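Local coordinates for protein oxidoreductase (Thermotoga maritima, PDB 1ZH8) that binds NADP through a Rossmann domain and probably catalyses NADP-dependent oxidation or reduction of an alcohol or carbonyl group, as a member of the GFO/IDH/MocA family, at residues 31-36 with 289-294; 135-140 with 295-300; 258-263 with 269-274. All blocks are in the same frame, centred on the assembly; numbering follows the deposited sequence.

Interaction 1: residues 31-36 with 289-294. With NAP (NADP nicotinamide-adenine-dinucleotide phosphate), chain D.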
loop_
_atom_site.group_PDB
_atom_site.type_symbol
_atom_site.label_atom_id
_atom_site.label_comp_id
_atom_site.label_asym_id
_atom_site.label_seq_id
_atom_site.Cartn_x
_atom_site.Cartn_y
_atom_site.Cartn_z
ATOM N N ARG A 31 24.649 -10.087 23.742
ATOM C CA ARG A 31 26.037 -10.024 23.342
ATOM C C ARG A 31 26.276 -8.880 22.376
ATOM O O ARG A 31 27.265 -8.157 22.488
ATOM C CB ARG A 31 26.450 -11.319 22.626
ATOM C CG ARG A 31 26.749 -12.541 23.499
ATOM C CD ARG A 31 27.484 -13.617 22.678
ATOM N NE ARG A 31 26.548 -14.268 21.772
ATOM C CZ ARG A 31 26.497 -14.103 20.450
ATOM N NH1 ARG A 31 27.365 -13.320 19.809
ATOM N NH2 ARG A 31 25.558 -14.741 19.766
ATOM N N GLU A 32 25.371 -8.717 21.414
ATOM C CA GLU A 32 25.714 -7.991 20.201
ATOM C C GLU A 32 25.132 -6.591 20.197
ATOM O O GLU A 32 25.666 -5.690 19.539
ATOM C CB GLU A 32 25.290 -8.784 18.953
ATOM C CG GLU A 32 26.236 -9.960 18.632
ATOM C CD GLU A 32 25.889 -10.720 17.345
ATOM O OE1 GLU A 32 25.049 -10.230 16.551
ATOM O OE2 GLU A 32 26.468 -11.814 17.129
ATOM N N LEU A 33 24.053 -6.415 20.951
ATOM C CA LEU A 33 23.293 -5.180 20.921
ATOM C C LEU A 33 23.364 -4.482 22.289
ATOM O O LEU A 33 23.674 -3.296 22.363
ATOM C CB LEU A 33 21.846 -5.469 20.474
ATOM C CG LEU A 33 21.674 -6.117 19.083
ATOM C CD1 LEU A 33 20.218 -6.369 18.778
ATOM C CD2 LEU A 33 22.286 -5.256 17.955
ATOM N N HIS A 34 23.132 -5.233 23.371
ATOM C CA HIS A 34 23.112 -4.646 24.721
ATOM C C HIS A 34 24.478 -4.374 25.314
ATOM O O HIS A 34 24.722 -3.292 25.819
ATOM C CB HIS A 34 22.232 -5.460 25.675
ATOM C CG HIS A 34 20.768 -5.287 25.419
ATOM N ND1 HIS A 34 19.823 -5.327 26.422
ATOM C CD2 HIS A 34 20.090 -5.035 24.271
ATOM C CE1 HIS A 34 18.625 -5.136 25.898
ATOM N NE2 HIS A 34 18.760 -4.948 24.596
ATOM N N LEU A 35 25.371 -5.347 25.246
ATOM C CA LEU A 35 26.672 -5.178 25.854
ATOM C C LEU A 35 27.473 -4.008 25.262
ATOM O O LEU A 35 27.991 -3.192 26.012
ATOM C CB LEU A 35 27.476 -6.467 25.806
ATOM C CG LEU A 35 28.786 -6.442 26.590
ATOM C CD1 LEU A 35 28.526 -6.353 28.099
ATOM C CD2 LEU A 35 29.568 -7.690 26.247
ATOM N N PRO A 36 27.564 -3.900 23.929
ATOM C CA PRO A 36 28.375 -2.779 23.421
ATOM C C PRO A 36 27.802 -1.405 23.831
ATOM O O PRO A 36 28.552 -0.470 24.101
ATOM C CB PRO A 36 28.329 -2.951 21.887
ATOM C CG PRO A 36 27.843 -4.324 21.654
ATOM C CD PRO A 36 26.976 -4.694 22.839
ATOM N N ASN A 289 23.529 5.422 18.583
ATOM C CA ASN A 289 23.219 4.070 19.000
ATOM C C ASN A 289 21.923 4.153 19.795
ATOM O O ASN A 289 21.899 4.760 20.861
ATOM C CB ASN A 289 24.376 3.475 19.827
ATOM C CG ASN A 289 24.090 2.056 20.303
ATOM O OD1 ASN A 289 22.980 1.739 20.754
ATOM N ND2 ASN A 289 25.089 1.193 20.206
ATOM N N SER A 290 20.847 3.571 19.268
ATOM C CA SER A 290 19.543 3.638 19.919
ATOM C C SER A 290 19.444 2.781 21.182
ATOM O O SER A 290 18.707 3.129 22.107
ATOM C CB SER A 290 18.422 3.262 18.936
ATOM O OG SER A 290 18.629 1.973 18.374
ATOM N N TYR A 291 20.173 1.663 21.218
ATOM C CA TYR A 291 20.251 0.828 22.420
ATOM C C TYR A 291 20.917 1.599 23.547
ATOM O O TYR A 291 20.481 1.551 24.694
ATOM C CB TYR A 291 21.022 -0.465 22.133
ATOM C CG TYR A 291 20.443 -1.219 20.968
ATOM C CD1 TYR A 291 19.290 -1.993 21.131
ATOM C CD2 TYR A 291 21.011 -1.119 19.689
ATOM C CE1 TYR A 291 18.725 -2.668 20.058
ATOM C CE2 TYR A 291 20.453 -1.799 18.599
ATOM C CZ TYR A 291 19.312 -2.567 18.803
ATOM O OH TYR A 291 18.756 -3.262 17.766
ATOM N N GLN A 292 21.967 2.332 23.209
ATOM C CA GLN A 292 22.648 3.145 24.190
ATOM C C GLN A 292 21.682 4.208 24.682
ATOM O O GLN A 292 21.590 4.471 25.882
ATOM C CB GLN A 292 23.870 3.791 23.558
ATOM C CG GLN A 292 24.726 4.554 24.518
ATOM C CD GLN A 292 25.957 5.106 23.842
ATOM O OE1 GLN A 292 26.625 4.412 23.063
ATOM N NE2 GLN A 292 26.262 6.368 24.122
ATOM N N LYS A 293 20.955 4.798 23.739
ATOM C CA LYS A 293 20.032 5.866 24.043
ATOM C C LYS A 293 18.901 5.396 24.961
ATOM O O LYS A 293 18.496 6.121 25.878
ATOM C CB LYS A 293 19.506 6.495 22.759
ATOM C CG LYS A 293 20.377 7.625 22.275
ATOM C CD LYS A 293 19.669 8.391 21.180
ATOM C CE LYS A 293 18.829 9.549 21.728
ATOM N NZ LYS A 293 17.923 10.129 20.674
ATOM N N GLU A 294 18.418 4.179 24.740
ATOM C CA GLU A 294 17.367 3.663 25.587
ATOM C C GLU A 294 17.872 3.332 27.002
ATOM O O GLU A 294 17.120 3.476 27.973
ATOM C CB GLU A 294 16.594 2.497 24.931
ATOM C CG GLU A 294 17.356 1.202 24.785
ATOM C CD GLU A 294 16.577 0.130 24.045
ATOM O OE1 GLU A 294 15.357 0.305 23.819
ATOM O OE2 GLU A 294 17.191 -0.901 23.689
HETATM P PA NAP D . 18.328 -15.598 21.516
HETATM O O1A NAP D . 19.656 -15.499 20.855
HETATM O O2A NAP D . 17.697 -16.920 21.374
HETATM O O5B NAP D . 18.497 -15.144 23.045
HETATM C C5B NAP D . 17.674 -15.697 24.046
HETATM C C4B NAP D . 18.555 -16.055 25.228
HETATM O O4B NAP D . 17.754 -16.405 26.349
HETATM C C3B NAP D . 19.438 -17.262 24.935
HETATM O O3B NAP D . 20.640 -17.007 25.598
HETATM C C2B NAP D . 18.662 -18.375 25.619
HETATM O O2B NAP D . 19.222 -19.644 25.941
HETATM C C1B NAP D . 18.206 -17.648 26.865
HETATM N N9A NAP D . 17.125 -18.370 27.530
HETATM C C8A NAP D . 16.145 -19.150 26.957
HETATM N N7A NAP D . 15.345 -19.610 27.944
HETATM C C5A NAP D . 15.809 -19.138 29.131
HETATM C C6A NAP D . 15.391 -19.293 30.446
HETATM N N6A NAP D . 14.344 -20.046 30.738
HETATM N N1A NAP D . 16.063 -18.662 31.460
HETATM C C2A NAP D . 17.165 -17.894 31.171
HETATM N N3A NAP D . 17.591 -17.743 29.876
HETATM C C4A NAP D . 16.922 -18.353 28.877
HETATM O O3 NAP D . 17.351 -14.512 20.870
HETATM P PN NAP D . 17.663 -12.937 20.808
HETATM O O1N NAP D . 18.816 -12.499 21.658
HETATM O O2N NAP D . 17.588 -12.697 19.374
HETATM O O5D NAP D . 16.358 -12.251 21.458
HETATM C C5D NAP D . 16.146 -12.102 22.851
HETATM C C4D NAP D . 15.220 -10.911 23.084
HETATM O O4D NAP D . 15.800 -9.757 22.487
HETATM C C3D NAP D . 13.864 -11.123 22.403
HETATM O O3D NAP D . 12.815 -10.662 23.222
HETATM C C2D NAP D . 13.923 -10.285 21.148
HETATM O O2D NAP D . 12.655 -9.803 20.754
HETATM C C1D NAP D . 14.882 -9.180 21.564
HETATM N N1N NAP D . 15.568 -8.621 20.402
HETATM C C2N NAP D . 15.431 -7.285 20.157
HETATM C C3N NAP D . 16.055 -6.695 19.053
HETATM C C7N NAP D . 16.092 -5.193 18.907
HETATM O O7N NAP D . 16.712 -4.690 17.748
HETATM N N7N NAP D . 15.566 -4.377 19.842
HETATM C C4N NAP D . 16.831 -7.492 18.201
HETATM C C5N NAP D . 16.979 -8.860 18.467
HETATM C C6N NAP D . 16.336 -9.417 19.578
HETATM P P2B NAP D . 20.739 -20.170 26.063
HETATM O O1X NAP D . 21.316 -19.886 27.433
HETATM O O2X NAP D . 21.630 -19.514 25.033
HETATM O O3X NAP D . 20.628 -21.661 25.828
HETATM O O HOH W 1 24.790 -1.584 20.591
#
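His-34 and Tyr-291 bring the backbones of 31-36 and 289-294 nearest, their CA atoms 6.6 Å apart, where two helical segments cross at -48° with their axes 9.0 Å apart. The first, on helix 28-39 of the Rossmann domain, is irregular: a wider pi-type turn spans 31-34, and the N of Pro-36 makes no bond to the preceding turn. The second is the start of helix 290-303, N-capped by Asn-289, whose OD1 accepts from the N of Gln-292.

Leu-33 and Tyr-291 carry the contact. CB of Leu-33 sits almost on the normal of the Tyr-291 ring, 4.1 Å from its centroid, a CH-pi contact over the middle of one face. Because CG of Leu-33 is anti to its carbonyl carbon (chi1 -59°), the branch runs on past the ring, and CD1 comes within 3.6 Å of Tyr-291 OH. The same methyl lies 3.6 Å from C4N of the nicotinamide. His-34 is only loosely placed against Tyr-291 and Glu-294; its ring nitrogens hydrogen-bond instead to Asp-87 and Glu-112. A water bridges the two segments, donating to Leu-33 O at 2.7 Å and accepting from Asn-289 ND2.

The Tyr-291 hydroxyl donates to the carboxamide oxygen O7N of NADP, which lies at the ring edge near its plane, in a bond of 2.5 Å whose unusual shortness is doubtful at this resolution. The contact thus gives the carboxamide oxygen a hydroxyl donor, which would limit rotation of the group, and sets one leucine methyl beside C4N, the carbon that carries hydride in NADP chemistry.

Interaction 2: residues 135-140 with 295-300. With EDO (1,2-ethanediol), chain G.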
loop_
_atom_site.group_PDB
_atom_site.type_symbol
_atom_site.label_atom_id
_atom_site.label_comp_id
_atom_site.label_asym_id
_atom_site.label_seq_id
_atom_site.Cartn_x
_atom_site.Cartn_y
_atom_site.Cartn_z
ATOM N N THR A 135 10.292 0.320 38.262
ATOM C CA THR A 135 10.106 0.626 36.848
ATOM C C THR A 135 10.073 -0.651 35.998
ATOM O O THR A 135 10.962 -1.510 36.131
ATOM C CB THR A 135 11.225 1.540 36.307
ATOM O OG1 THR A 135 11.245 2.773 37.040
ATOM C CG2 THR A 135 11.007 1.837 34.804
ATOM N N VAL A 136 9.040 -0.767 35.147
ATOM C CA VAL A 136 9.096 -1.673 34.004
ATOM C C VAL A 136 9.316 -0.837 32.745
ATOM O O VAL A 136 8.534 0.061 32.428
ATOM C CB VAL A 136 7.838 -2.539 33.838
ATOM C CG1 VAL A 136 8.000 -3.498 32.619
ATOM C CG2 VAL A 136 7.583 -3.334 35.096
ATOM N N TYR A 137 10.397 -1.150 32.032
ATOM C CA TYR A 137 10.787 -0.431 30.851
ATOM C C TYR A 137 10.872 -1.431 29.702
ATOM O O TYR A 137 11.709 -2.325 29.746
ATOM C CB TYR A 137 12.131 0.234 31.107
ATOM C CG TYR A 137 12.520 1.242 30.059
ATOM C CD1 TYR A 137 12.918 0.835 28.776
ATOM C CD2 TYR A 137 12.508 2.598 30.344
ATOM C CE1 TYR A 137 13.278 1.764 27.802
ATOM C CE2 TYR A 137 12.879 3.532 29.384
ATOM C CZ TYR A 137 13.260 3.103 28.119
ATOM O OH TYR A 137 13.612 4.028 27.176
ATOM N N ILE A 138 9.987 -1.314 28.702
ATOM C CA ILE A 138 10.066 -2.172 27.513
ATOM C C ILE A 138 10.904 -1.460 26.475
ATOM O O ILE A 138 10.566 -0.345 26.040
ATOM C CB ILE A 138 8.712 -2.508 26.865
ATOM C CG1 ILE A 138 7.690 -2.976 27.906
ATOM C CG2 ILE A 138 8.928 -3.586 25.764
ATOM C CD1 ILE A 138 8.135 -4.217 28.765
ATOM N N ALA A 139 11.988 -2.119 26.091
ATOM C CA ALA A 139 13.079 -1.486 25.361
ATOM C C ALA A 139 12.785 -1.508 23.867
ATOM O O ALA A 139 13.232 -2.414 23.115
ATOM C CB ALA A 139 14.424 -2.193 25.687
ATOM N N GLU A 140 12.007 -0.521 23.448
ATOM C CA GLU A 140 11.630 -0.395 22.067
ATOM C C GLU A 140 12.569 0.622 21.500
ATOM O O GLU A 140 12.348 1.834 21.630
ATOM C CB GLU A 140 10.173 0.046 21.946
ATOM C CG GLU A 140 9.752 0.391 20.525
ATOM C CD GLU A 140 10.245 -0.631 19.506
ATOM O OE1 GLU A 140 9.626 -1.711 19.400
ATOM O OE2 GLU A 140 11.265 -0.354 18.827
ATOM N N PHE A 295 19.131 2.915 27.132
ATOM C CA PHE A 295 19.681 2.615 28.462
ATOM C C PHE A 295 19.890 3.897 29.272
ATOM O O PHE A 295 19.652 3.934 30.482
ATOM C CB PHE A 295 20.965 1.785 28.382
ATOM C CG PHE A 295 20.725 0.292 28.335
ATOM C CD1 PHE A 295 20.350 -0.403 29.477
ATOM C CD2 PHE A 295 20.893 -0.420 27.146
ATOM C CE1 PHE A 295 20.115 -1.790 29.439
ATOM C CE2 PHE A 295 20.671 -1.798 27.090
ATOM C CZ PHE A 295 20.279 -2.489 28.250
ATOM N N GLU A 296 20.298 4.951 28.584
ATOM C CA GLU A 296 20.396 6.259 29.181
ATOM C C GLU A 296 19.027 6.671 29.717
ATOM O O GLU A 296 18.924 7.155 30.847
ATOM C CB GLU A 296 20.914 7.280 28.153
ATOM C CG GLU A 296 22.394 7.118 27.794
ATOM C CD GLU A 296 22.908 8.088 26.696
ATOM O OE1 GLU A 296 22.150 8.967 26.222
ATOM O OE2 GLU A 296 24.096 7.963 26.308
ATOM N N ASP A 297 17.988 6.452 28.914
ATOM C CA ASP A 297 16.644 6.906 29.254
ATOM C C ASP A 297 16.121 6.144 30.480
ATOM O O ASP A 297 15.567 6.737 31.419
ATOM C CB ASP A 297 15.715 6.762 28.036
ATOM C CG ASP A 297 14.313 7.297 28.290
ATOM O OD1 ASP A 297 14.149 8.492 28.586
ATOM O OD2 ASP A 297 13.360 6.519 28.161
ATOM N N PHE A 298 16.348 4.833 30.473
ATOM C CA PHE A 298 16.025 3.951 31.595
ATOM C C PHE A 298 16.762 4.374 32.874
ATOM O O PHE A 298 16.190 4.337 33.973
ATOM C CB PHE A 298 16.396 2.529 31.197
ATOM C CG PHE A 298 16.326 1.523 32.302
ATOM C CD1 PHE A 298 15.105 1.138 32.840
ATOM C CD2 PHE A 298 17.488 0.907 32.761
ATOM C CE1 PHE A 298 15.040 0.148 33.848
ATOM C CE2 PHE A 298 17.441 -0.073 33.749
ATOM C CZ PHE A 298 16.211 -0.454 34.291
ATOM N N TYR A 299 18.019 4.793 32.730
ATOM C CA TYR A 299 18.755 5.291 33.869
ATOM C C TYR A 299 18.064 6.509 34.464
ATOM O O TYR A 299 17.998 6.662 35.685
ATOM C CB TYR A 299 20.216 5.632 33.528
ATOM C CG TYR A 299 20.926 6.234 34.726
ATOM C CD1 TYR A 299 21.542 5.419 35.671
ATOM C CD2 TYR A 299 20.928 7.621 34.945
ATOM C CE1 TYR A 299 22.163 5.961 36.800
ATOM C CE2 TYR A 299 21.547 8.177 36.070
ATOM C CZ TYR A 299 22.163 7.339 36.988
ATOM O OH TYR A 299 22.782 7.872 38.089
ATOM N N GLN A 300 17.571 7.385 33.599
ATOM C CA GLN A 300 16.994 8.649 34.050
ATOM C C GLN A 300 15.632 8.396 34.703
ATOM O O GLN A 300 15.260 9.073 35.680
ATOM C CB GLN A 300 16.904 9.658 32.893
ATOM C CG GLN A 300 18.239 10.303 32.554
ATOM C CD GLN A 300 18.140 11.298 31.417
ATOM O OE1 GLN A 300 17.777 10.943 30.300
ATOM N NE2 GLN A 300 18.461 12.559 31.699
HETATM C C1 EDO G . 11.382 5.495 40.440
HETATM O O1 EDO G . 12.651 4.839 40.569
HETATM C C2 EDO G . 10.407 4.609 39.665
HETATM O O2 EDO G . 10.604 3.219 39.977
#
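Tyr-137 reaches across to helix 290-303 with its whole ring, giving its hydroxyl proton to buried Asp-297 while its face receives Phe-298. The strand it stands on, 136-139, is the last in order across the six-stranded parallel sheet of the Rossmann fold, and bonds through its backbone to strand 108-112. Thus a helix from late in the chain packs on the sheet of the nucleotide-binding domain.

Tyr-137 and Phe-298 form an offset edge-to-face pair, the edge of the phenylalanine toward the tyrosine face, with planes at 75° and centroids 5.7 Å apart. CB of Phe-298 adds a CH-pi contact over that face, displaced toward the rim, and CD1 of Phe-298 touches CB of Tyr-137 at 3.6 Å. A chi1 of -168° turns the Tyr-137 ring toward the helix, its CG opposite the backbone N. A phenylalanine in its place would probably keep the ring packing but leave the buried oxygen of Asp-297 without its hydroxyl donor.

The other oxygen of that carboxylate, OD1, pairs with Lys-306 in a salt bridge, so the two oxygens have different mates and the lysine is likely to favour the charged acid. Ile-110 of strand 108-112 lies against both aromatic residues. Tyr-137 OH meets OD2 of Asp-297 at 2.7 Å, on the anti lone pair, with OD2 at the ring edge and the ring and carboxylate planes 67° apart.

Interaction 3: residues 258-263 with 269-274. With EDO (1,2-ethanediol), chain H.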
loop_
_atom_site.group_PDB
_atom_site.type_symbol
_atom_site.label_atom_id
_atom_site.label_comp_id
_atom_site.label_asym_id
_atom_site.label_seq_id
_atom_site.Cartn_x
_atom_site.Cartn_y
_atom_site.Cartn_z
ATOM N N GLU A 258 13.652 -0.892 0.587
ATOM C CA GLU A 258 12.878 -0.060 1.491
ATOM C C GLU A 258 12.529 1.292 0.837
ATOM O O GLU A 258 13.383 1.930 0.203
ATOM C CB GLU A 258 13.650 0.171 2.796
ATOM C CG GLU A 258 12.793 0.686 3.987
ATOM C CD GLU A 258 13.458 0.464 5.366
ATOM O OE1 GLU A 258 14.224 -0.521 5.523
ATOM O OE2 GLU A 258 13.206 1.266 6.300
ATOM N N ARG A 259 11.262 1.690 0.952
ATOM C CA ARG A 259 10.873 3.084 0.787
ATOM C C ARG A 259 10.065 3.417 2.022
ATOM O O ARG A 259 9.240 2.618 2.467
ATOM C CB ARG A 259 10.055 3.322 -0.495
ATOM N N PHE A 260 10.323 4.582 2.599
ATOM C CA PHE A 260 9.525 5.069 3.699
ATOM C C PHE A 260 9.213 6.533 3.397
ATOM O O PHE A 260 10.081 7.394 3.547
ATOM C CB PHE A 260 10.288 4.868 5.007
ATOM C CG PHE A 260 9.495 5.200 6.247
ATOM C CD1 PHE A 260 8.152 5.599 6.169
ATOM C CD2 PHE A 260 10.084 5.094 7.495
ATOM C CE1 PHE A 260 7.427 5.900 7.311
ATOM C CE2 PHE A 260 9.368 5.387 8.650
ATOM C CZ PHE A 260 8.039 5.796 8.562
ATOM N N GLU A 261 7.981 6.800 2.942
ATOM C CA GLU A 261 7.576 8.118 2.400
ATOM C C GLU A 261 6.328 8.667 3.067
ATOM O O GLU A 261 5.394 7.911 3.397
ATOM C CB GLU A 261 7.292 8.024 0.910
ATOM C CG GLU A 261 8.533 7.981 0.016
ATOM C CD GLU A 261 8.330 7.186 -1.281
ATOM O OE1 GLU A 261 7.200 6.698 -1.525
ATOM O OE2 GLU A 261 9.317 7.038 -2.046
ATOM N N ILE A 262 6.310 9.978 3.282
ATOM C CA ILE A 262 5.123 10.646 3.836
ATOM C C ILE A 262 4.817 11.827 2.937
ATOM O O ILE A 262 5.672 12.679 2.716
ATOM C CB ILE A 262 5.305 11.102 5.305
ATOM C CG1 ILE A 262 5.837 9.962 6.153
ATOM C CG2 ILE A 262 3.981 11.551 5.890
ATOM C CD1 ILE A 262 6.134 10.337 7.573
ATOM N N THR A 263 3.620 11.829 2.366
ATOM C CA THR A 263 3.188 12.873 1.455
ATOM C C THR A 263 2.100 13.677 2.141
ATOM O O THR A 263 1.140 13.111 2.699
ATOM C CB THR A 263 2.657 12.286 0.129
ATOM O OG1 THR A 263 3.594 11.334 -0.376
ATOM C CG2 THR A 263 2.482 13.365 -0.920
ATOM N N ILE A 269 8.238 13.868 2.307
ATOM C CA ILE A 269 9.512 13.430 2.872
ATOM C C ILE A 269 9.769 11.951 2.643
ATOM O O ILE A 269 8.860 11.124 2.666
ATOM C CB ILE A 269 9.706 13.744 4.396
ATOM C CG1 ILE A 269 8.683 13.029 5.256
ATOM C CG2 ILE A 269 9.694 15.249 4.688
ATOM C CD1 ILE A 269 9.058 13.073 6.718
ATOM N N SER A 270 11.031 11.631 2.424
ATOM C CA SER A 270 11.466 10.259 2.420
ATOM C C SER A 270 12.447 10.080 3.591
ATOM O O SER A 270 13.261 10.963 3.886
ATOM C CB SER A 270 12.055 9.877 1.057
ATOM O OG SER A 270 13.444 10.097 1.047
ATOM N N ILE A 271 12.342 8.939 4.257
ATOM C CA ILE A 271 13.040 8.677 5.505
ATOM C C ILE A 271 14.008 7.489 5.377
ATOM O O ILE A 271 13.615 6.415 4.904
ATOM C CB ILE A 271 11.997 8.337 6.598
ATOM C CG1 ILE A 271 11.016 9.505 6.778
ATOM C CG2 ILE A 271 12.667 7.917 7.918
ATOM C CD1 ILE A 271 9.679 9.079 7.428
ATOM N N SER A 272 15.259 7.682 5.801
ATOM C CA SER A 272 16.219 6.589 5.909
ATOM C C SER A 272 17.032 6.704 7.189
ATOM O O SER A 272 17.043 7.754 7.834
ATOM C CB SER A 272 17.168 6.585 4.725
ATOM O OG SER A 272 16.453 6.723 3.518
ATOM N N TRP A 273 17.729 5.616 7.530
ATOM C CA TRP A 273 18.615 5.543 8.701
ATOM C C TRP A 273 19.491 6.796 8.781
ATOM O O TRP A 273 19.606 7.410 9.848
ATOM C CB TRP A 273 19.474 4.249 8.667
ATOM C CG TRP A 273 20.445 4.177 7.479
ATOM C CD1 TRP A 273 20.111 4.109 6.145
ATOM C CD2 TRP A 273 21.895 4.192 7.523
ATOM N NE1 TRP A 273 21.251 4.081 5.369
ATOM C CE2 TRP A 273 22.357 4.129 6.180
ATOM C CE3 TRP A 273 22.841 4.262 8.562
ATOM C CZ2 TRP A 273 23.733 4.129 5.844
ATOM C CZ3 TRP A 273 24.223 4.261 8.227
ATOM C CH2 TRP A 273 24.645 4.195 6.876
ATOM N N ASP A 274 20.033 7.205 7.633
ATOM C CA ASP A 274 21.090 8.216 7.588
ATOM C C ASP A 274 20.695 9.595 7.057
ATOM O O ASP A 274 21.525 10.506 7.016
ATOM C CB ASP A 274 22.306 7.674 6.818
ATOM C CG ASP A 274 22.046 7.471 5.318
ATOM O OD1 ASP A 274 20.882 7.460 4.847
ATOM O OD2 ASP A 274 23.050 7.304 4.588
HETATM C C1 EDO H . 15.573 2.177 9.743
HETATM O O1 EDO H . 16.283 2.272 10.991
HETATM C C2 EDO H . 15.556 3.543 9.040
HETATM O O2 EDO H . 14.839 3.519 7.790
HETATM O O HOH W 2 13.011 5.773 1.599
#
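CD1 of Ile-271 stands over the centre of the Phe-260 ring, 3.7 Å from the centroid and only 5° off the normal, a CH-pi contact over the ring face. The CG2 branch of the isoleucine reaches CD2 of the ring at 3.8 Å, so both arms of Ile-271 lie on the phenylalanine. Phe-260 has CG anti to its backbone N (chi1 -174°), which lays the ring alongside the neighbouring strand. CD1 of Ile-271 also meets CD1 of Ile-262 at 3.8 Å. Ile-262 and Ile-269 lie side by side, pointing the same way, with CB of the former 3.9 Å from CG1 of the latter.

The backbone sets this register. Ile-262 and Ile-269 are an antiparallel hydrogen-bonded pair, joined by two nearly straight bonds of 2.9 Å, from the N of each residue to the O of the other. Ile-271 N donates to Phe-260 O at 2.8 Å. Between them, Glu-261 and Ser-270 form a non-hydrogen-bonded pair whose side chains leave by the opposite sheet face from Ile-262 and Ile-269.

Farther out, Trp-168 stacks on Phe-260, Ile-210 of helix 195-211 touches both Phe-260 and Ile-262, and Ala-151 of helix 146-156 meets Ile-269 and Ile-271. On the other face, Glu-261 has a long, weak ion pair with Arg-259 of the second subunit. Here two adjacent strands, 259-264 and 268-272, form a beta hairpin in the large mixed sheet of the GFO/IDH/MocA C-terminal domain, its apolar face turned to helices and its polar face toward the dimer partner.

Interactions 1 and 2 share helix 290-303 and lie with centres 12 Å apart. They touch directly: Glu-294 OE1 comes within 3.1 Å of Ala-139 C, and the ring of His-34 meets Phe-295 edge-to-face. One helix thereby packs on both helix 28-39 and the sheet-edge strand 136-139 of the nucleotide-binding domain. Of the three, interaction 1 holds the tyrosine bonded to NADP; the side chain of Tyr-137 in interaction 2 is about 10 Å from the cofactor. Interaction 3 belongs to the other domain, its centre 24 Å from that of interaction 1 and 27 Å from that of interaction 2, and is nested within the chain loops both close.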